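Side-chain contacts in oxidoreductase (Listeria innocua, PDB 3E18), which binds the dinucleotide NAD in a Rossmann-fold domain and is probably an NAD-dependent oxidoreductase of the GFO/IDH/MocA family, its substrate unknown: residues A[135-140]-A[144-149]; A[187-192]-A[220-225]. All coordinates share one frame; numbering follows the deposited sequence.

Interaction 1 of 2, residues A[135-140]-A[144-149]; sequences KEMFEQ and GEMFHL
The Phe138 ring meets Met146 at its edge and a water over one face. The methionine sulfur, SD, lies in the ring plane, 5.2 Å from the centroid of the Phe138 ring, which makes this a Met-aromatic contact of the edge-on kind. Above the centre of the ring sits the oxygen of a water molecule, 4.1 Å from its plane. Met146 CB approaches obliquely and comes 3.8 Å from Phe138 CD1, the ring atom that also lies close to the sulfur. With CG anti to the backbone N (chi1 -164°), the Met146 chain runs out from the strand nearly straight, then bends at its last torsion (chi3 -69°). The bend turns CE away from the ring and toward the helix, where it packs 3.7 Å from Met137 CB and also lies near Phe138 N. Helix 129-140 is thereby seated on the start of strand 146-154, in the alpha/beta domain that follows the Rossmann fold in this family. Leu188 of helix 173-188 packs against Phe138, and Val241 of the neighbouring strand against both methionines. No direct hydrogen bond joins the two segments. Two waters fill that role: one donates to Met137 O and Gly144 O, the latter at 2.6 Å from the water oxygen, while the water over the ring donates to Phe138 O and accepts from Met146 N. The chemistry thus divides in two, an apolar, sulfur-edged side that needs no hydrogen bond and water bridges that satisfy backbone groups of both segments.

Interaction 2 of 2, residues A[187-192]-A[220-225]; sequences FLVDSN and NGITAQ
A backbone-to-side-chain hydrogen bond and a small apolar touch join two loops at the ends of strands in the large mixed beta sheet of the GFO/IDH/MocA C-terminal domain. Residues 189-192 lead from helix 173-188 into strand 193-201, and residues 220-222 turn from strand 211-218 into strand 223-229. The turn contains an Asx turn: Asn220 OD1 accepts from Ile222 N at 3.2 Å, with the donor lying above the carbonyl plane. Gly221, with a positive phi, occupies the middle of this turn. The deeper half of the contact is apolar. Val189, the first residue to leave the helical conformation, and Ile222 meet end on, CG1 of Val189 standing 4.1 Å from CD1 of Ile222. Phe218 packs on Val189, and Leu149 of strand 146-154 on Ile222. Nearer the surface, Ser191 sits over one face of the Asn220 side-chain amide, its CB 3.7 Å from Asn220 CG and nearly straight above it. Next to it, Asn192 and Glu219 are joined by a backbone hydrogen bond. The serine hydroxyl is turned anti to its own amide nitrogen (chi1 -168°), and there Ser191 OG accepts a bent hydrogen bond from Asn220 N, 3.2 Å long with an N-H...O angle of 140°.

Both contacts belong to the C-terminal domain and bring helices or their exits against one mixed sheet, in which strands 146-154 and 223-229 are neighbours. Interaction 1 is buried and relies on sulfur, ring and methyl surfaces; interaction 2 is only partly buried, with its apolar part deeper. The two touch directly: His148 ND1 is 2.6 Å from Thr223 OG1, probably hydrogen-bonded, and Leu149 O probably accepts from Gln225 N. Packing of Phe138 against the Leu188 carbonyl also joins helices 129-140 and 173-188. Polar links run through water in the buried contact, and directly, side chain to backbone, in the partly buried one.

Interaction 1 of 2, residues A[135-140]-A[144-149]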
loop_
_atom_site.group_PDB
_atom_site.type_symbol
_atom_site.label_atom_id
_atom_site.label_comp_id
_atom_site.label_asym_id
_atom_site.label_seq_id
_atom_site.Cartn_x
_atom_site.Cartn_y
_atom_site.Cartn_z
ATOM N N LYS A 135 5.918 6.473 18.165
ATOM C CA LYS A 135 5.120 6.728 19.361
ATOM C C LYS A 135 5.332 8.158 19.841
ATOM O O LYS A 135 4.384 8.841 20.198
ATOM C CB LYS A 135 5.483 5.728 20.464
ATOM C CG LYS A 135 4.600 5.804 21.695
ATOM C CD LYS A 135 4.820 4.569 22.555
ATOM C CE LYS A 135 3.670 4.358 23.526
ATOM N NZ LYS A 135 3.799 5.272 24.690
ATOM N N GLU A 136 6.579 8.615 19.831
ATOM C CA GLU A 136 6.857 10.035 20.142
ATOM C C GLU A 136 6.121 10.987 19.185
ATOM O O GLU A 136 5.415 11.909 19.636
ATOM C CB GLU A 136 8.370 10.310 20.144
ATOM C CG GLU A 136 8.770 11.779 20.440
ATOM C CD GLU A 136 8.592 12.208 21.902
ATOM O OE1 GLU A 136 8.225 11.367 22.754
ATOM O OE2 GLU A 136 8.840 13.401 22.202
ATOM N N MET A 137 6.244 10.730 17.878
ATOM C CA MET A 137 5.560 11.544 16.861
ATOM C C MET A 137 4.049 11.536 17.059
ATOM O O MET A 137 3.409 12.578 16.974
ATOM C CB MET A 137 5.917 11.088 15.439
ATOM C CG MET A 137 7.385 11.226 15.095
ATOM S SD MET A 137 7.835 10.469 13.531
ATOM C CE MET A 137 6.853 11.432 12.391
ATOM N N PHE A 138 3.500 10.357 17.347
ATOM C CA PHE A 138 2.061 10.151 17.512
ATOM C C PHE A 138 1.538 10.954 18.705
ATOM O O PHE A 138 0.526 11.647 18.601
ATOM C CB PHE A 138 1.784 8.641 17.686
ATOM C CG PHE A 138 0.324 8.257 17.648
ATOM C CD1 PHE A 138 -0.300 7.963 16.442
ATOM C CD2 PHE A 138 -0.412 8.137 18.824
ATOM C CE1 PHE A 138 -1.656 7.605 16.406
ATOM C CE2 PHE A 138 -1.753 7.780 18.798
ATOM C CZ PHE A 138 -2.376 7.510 17.588
ATOM N N GLU A 139 2.244 10.868 19.829
ATOM C CA GLU A 139 1.801 11.490 21.086
ATOM C C GLU A 139 2.044 12.997 21.120
ATOM O O GLU A 139 1.213 13.761 21.615
ATOM C CB GLU A 139 2.507 10.832 22.271
ATOM C CG GLU A 139 2.057 9.407 22.533
ATOM C CD GLU A 139 2.914 8.700 23.555
ATOM O OE1 GLU A 139 4.006 9.210 23.887
ATOM O OE2 GLU A 139 2.491 7.622 24.022
ATOM N N GLN A 140 3.177 13.420 20.573
ATOM C CA GLN A 140 3.544 14.843 20.569
ATOM C C GLN A 140 2.993 15.627 19.388
ATOM O O GLN A 140 3.249 16.830 19.262
ATOM C CB GLN A 140 5.063 15.010 20.678
ATOM C CG GLN A 140 5.620 14.500 22.022
ATOM C CD GLN A 140 4.867 15.061 23.228
ATOM O OE1 GLN A 140 4.579 16.262 23.297
ATOM N NE2 GLN A 140 4.542 14.192 24.179
ATOM N N GLY A 144 1.274 16.673 13.245
ATOM C CA GLY A 144 -0.151 16.887 13.531
ATOM C C GLY A 144 -0.776 15.590 14.020
ATOM O O GLY A 144 -0.105 14.762 14.649
ATOM N N GLU A 145 -2.058 15.406 13.713
ATOM C CA GLU A 145 -2.778 14.169 14.010
ATOM C C GLU A 145 -2.410 13.101 12.996
ATOM O O GLU A 145 -2.726 13.235 11.805
ATOM C CB GLU A 145 -4.289 14.421 13.976
ATOM C CG GLU A 145 -4.730 15.448 15.004
ATOM C CD GLU A 145 -6.240 15.587 15.110
ATOM O OE1 GLU A 145 -6.938 15.467 14.076
ATOM O OE2 GLU A 145 -6.728 15.830 16.237
ATOM N N MET A 146 -1.723 12.058 13.465
ATOM C CA MET A 146 -1.291 10.951 12.613
ATOM C C MET A 146 -2.530 10.122 12.303
ATOM O O MET A 146 -3.173 9.617 13.224
ATOM C CB MET A 146 -0.233 10.099 13.332
ATOM C CG MET A 146 0.569 9.166 12.435
ATOM S SD MET A 146 1.857 8.277 13.325
ATOM C CE MET A 146 2.991 9.603 13.702
ATOM N N PHE A 147 -2.878 10.005 11.021
ATOM C CA PHE A 147 -4.121 9.317 10.627
ATOM C C PHE A 147 -3.885 8.090 9.751
ATOM O O PHE A 147 -4.808 7.339 9.469
ATOM C CB PHE A 147 -5.138 10.288 9.980
ATOM C CG PHE A 147 -4.674 10.921 8.667
ATOM C CD1 PHE A 147 -4.758 10.229 7.461
ATOM C CD2 PHE A 147 -4.189 12.227 8.645
ATOM C CE1 PHE A 147 -4.334 10.811 6.262
ATOM C CE2 PHE A 147 -3.782 12.820 7.458
ATOM C CZ PHE A 147 -3.841 12.109 6.264
ATOM N N HIS A 148 -2.645 7.867 9.325
ATOM C CA HIS A 148 -2.373 6.742 8.470
ATOM C C HIS A 148 -0.942 6.272 8.712
ATOM O O HIS A 148 -0.036 7.083 8.689
ATOM C CB HIS A 148 -2.582 7.102 6.990
ATOM C CG HIS A 148 -2.250 5.978 6.056
ATOM N ND1 HIS A 148 -3.068 4.881 5.890
ATOM C CD2 HIS A 148 -1.164 5.759 5.275
ATOM C CE1 HIS A 148 -2.508 4.040 5.040
ATOM N NE2 HIS A 148 -1.352 4.548 4.651
ATOM N N LEU A 149 -0.766 4.978 8.987
ATOM C CA LEU A 149 0.576 4.424 9.296
ATOM C C LEU A 149 0.903 3.238 8.432
ATOM O O LEU A 149 0.089 2.349 8.260
ATOM C CB LEU A 149 0.660 3.976 10.768
ATOM C CG LEU A 149 0.453 5.008 11.881
ATOM C CD1 LEU A 149 -1.036 5.225 12.218
ATOM C CD2 LEU A 149 1.212 4.552 13.111
HETATM O O HOH W 1 2.011 13.306 14.654
HETATM O O HOH W 2 -1.801 11.830 16.545
#

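Interaction 2 of 2, residues A[187-192]-A[220-225]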
loop_
_atom_site.group_PDB
_atom_site.type_symbol
_atom_site.label_atom_id
_atom_site.label_comp_id
_atom_site.label_asym_id
_atom_site.label_seq_id
_atom_site.Cartn_x
_atom_site.Cartn_y
_atom_site.Cartn_z
ATOM N N PHE A 187 -1.152 -1.400 20.345
ATOM C CA PHE A 187 -0.591 -0.703 21.504
ATOM C C PHE A 187 -0.595 0.824 21.289
ATOM O O PHE A 187 -0.913 1.577 22.214
ATOM C CB PHE A 187 0.828 -1.236 21.794
ATOM C CG PHE A 187 1.526 -0.566 22.958
ATOM C CD1 PHE A 187 0.885 -0.415 24.191
ATOM C CD2 PHE A 187 2.844 -0.124 22.821
ATOM C CE1 PHE A 187 1.541 0.191 25.269
ATOM C CE2 PHE A 187 3.514 0.492 23.892
ATOM C CZ PHE A 187 2.856 0.641 25.118
ATOM N N LEU A 188 -0.259 1.277 20.078
ATOM C CA LEU A 188 -0.217 2.716 19.775
ATOM C C LEU A 188 -1.601 3.371 19.693
ATOM O O LEU A 188 -1.842 4.412 20.307
ATOM C CB LEU A 188 0.547 2.972 18.476
ATOM C CG LEU A 188 0.870 4.431 18.147
ATOM C CD1 LEU A 188 1.706 5.093 19.250
ATOM C CD2 LEU A 188 1.572 4.535 16.805
ATOM N N VAL A 189 -2.500 2.753 18.928
ATOM C CA VAL A 189 -3.790 3.356 18.597
ATOM C C VAL A 189 -4.799 3.004 19.682
ATOM O O VAL A 189 -4.954 1.837 20.024
ATOM C CB VAL A 189 -4.268 2.879 17.199
ATOM C CG1 VAL A 189 -5.602 3.534 16.819
ATOM C CG2 VAL A 189 -3.203 3.189 16.140
ATOM N N ASP A 190 -5.465 4.009 20.238
ATOM C CA ASP A 190 -6.474 3.783 21.273
ATOM C C ASP A 190 -7.847 3.810 20.631
ATOM O O ASP A 190 -8.637 4.751 20.820
ATOM C CB ASP A 190 -6.347 4.819 22.405
ATOM C CG ASP A 190 -7.368 4.613 23.528
ATOM O OD1 ASP A 190 -7.710 3.450 23.851
ATOM O OD2 ASP A 190 -7.838 5.633 24.077
ATOM N N SER A 191 -8.118 2.759 19.860
ATOM C CA SER A 191 -9.352 2.628 19.097
ATOM C C SER A 191 -9.539 1.171 18.690
ATOM O O SER A 191 -8.568 0.438 18.477
ATOM C CB SER A 191 -9.313 3.518 17.849
ATOM O OG SER A 191 -10.598 3.617 17.261
ATOM N N ASN A 192 -10.797 0.760 18.592
ATOM C CA ASN A 192 -11.144 -0.588 18.172
ATOM C C ASN A 192 -10.988 -0.728 16.669
ATOM O O ASN A 192 -11.242 0.220 15.934
ATOM C CB ASN A 192 -12.596 -0.898 18.541
ATOM C CG ASN A 192 -12.792 -1.140 20.033
ATOM O OD1 ASN A 192 -11.845 -1.445 20.763
ATOM N ND2 ASN A 192 -14.040 -1.025 20.483
ATOM N N ASN A 220 -12.077 5.200 14.866
ATOM C CA ASN A 220 -11.786 6.636 14.802
ATOM C C ASN A 220 -11.264 7.153 13.443
ATOM O O ASN A 220 -10.863 8.310 13.329
ATOM C CB ASN A 220 -10.845 7.056 15.939
ATOM C CG ASN A 220 -9.421 6.548 15.755
ATOM O OD1 ASN A 220 -9.118 5.782 14.840
ATOM N ND2 ASN A 220 -8.538 6.982 16.639
ATOM N N GLY A 221 -11.251 6.293 12.431
ATOM C CA GLY A 221 -10.931 6.732 11.077
ATOM C C GLY A 221 -9.477 6.499 10.704
ATOM O O GLY A 221 -9.112 6.666 9.546
ATOM N N ILE A 222 -8.654 6.136 11.680
ATOM C CA ILE A 222 -7.224 5.857 11.422
ATOM C C ILE A 222 -7.083 4.627 10.549
ATOM O O ILE A 222 -7.815 3.644 10.717
ATOM C CB ILE A 222 -6.430 5.731 12.731
ATOM C CG1 ILE A 222 -6.321 7.102 13.397
ATOM C CG2 ILE A 222 -5.002 5.114 12.506
ATOM C CD1 ILE A 222 -5.610 7.085 14.734
ATOM N N THR A 223 -6.144 4.670 9.602
ATOM C CA THR A 223 -5.949 3.543 8.727
ATOM C C THR A 223 -4.489 3.087 8.837
ATOM O O THR A 223 -3.611 3.843 9.259
ATOM C CB THR A 223 -6.369 3.825 7.240
ATOM O OG1 THR A 223 -5.583 4.895 6.706
ATOM C CG2 THR A 223 -7.867 4.181 7.123
ATOM N N ALA A 224 -4.247 1.833 8.530
ATOM C CA ALA A 224 -2.881 1.311 8.605
ATOM C C ALA A 224 -2.711 0.244 7.597
ATOM O O ALA A 224 -3.646 -0.472 7.291
ATOM C CB ALA A 224 -2.574 0.764 10.006
ATOM N N GLN A 225 -1.491 0.127 7.084
ATOM C CA GLN A 225 -1.157 -0.972 6.226
ATOM C C GLN A 225 0.043 -1.615 6.877
ATOM O O GLN A 225 1.007 -0.915 7.166
ATOM C CB GLN A 225 -0.801 -0.483 4.827
ATOM C CG GLN A 225 -0.396 -1.627 3.875
ATOM C CD GLN A 225 -0.232 -1.173 2.437
ATOM O OE1 GLN A 225 -0.885 -0.234 2.003
ATOM N NE2 GLN A 225 0.658 -1.836 1.689
#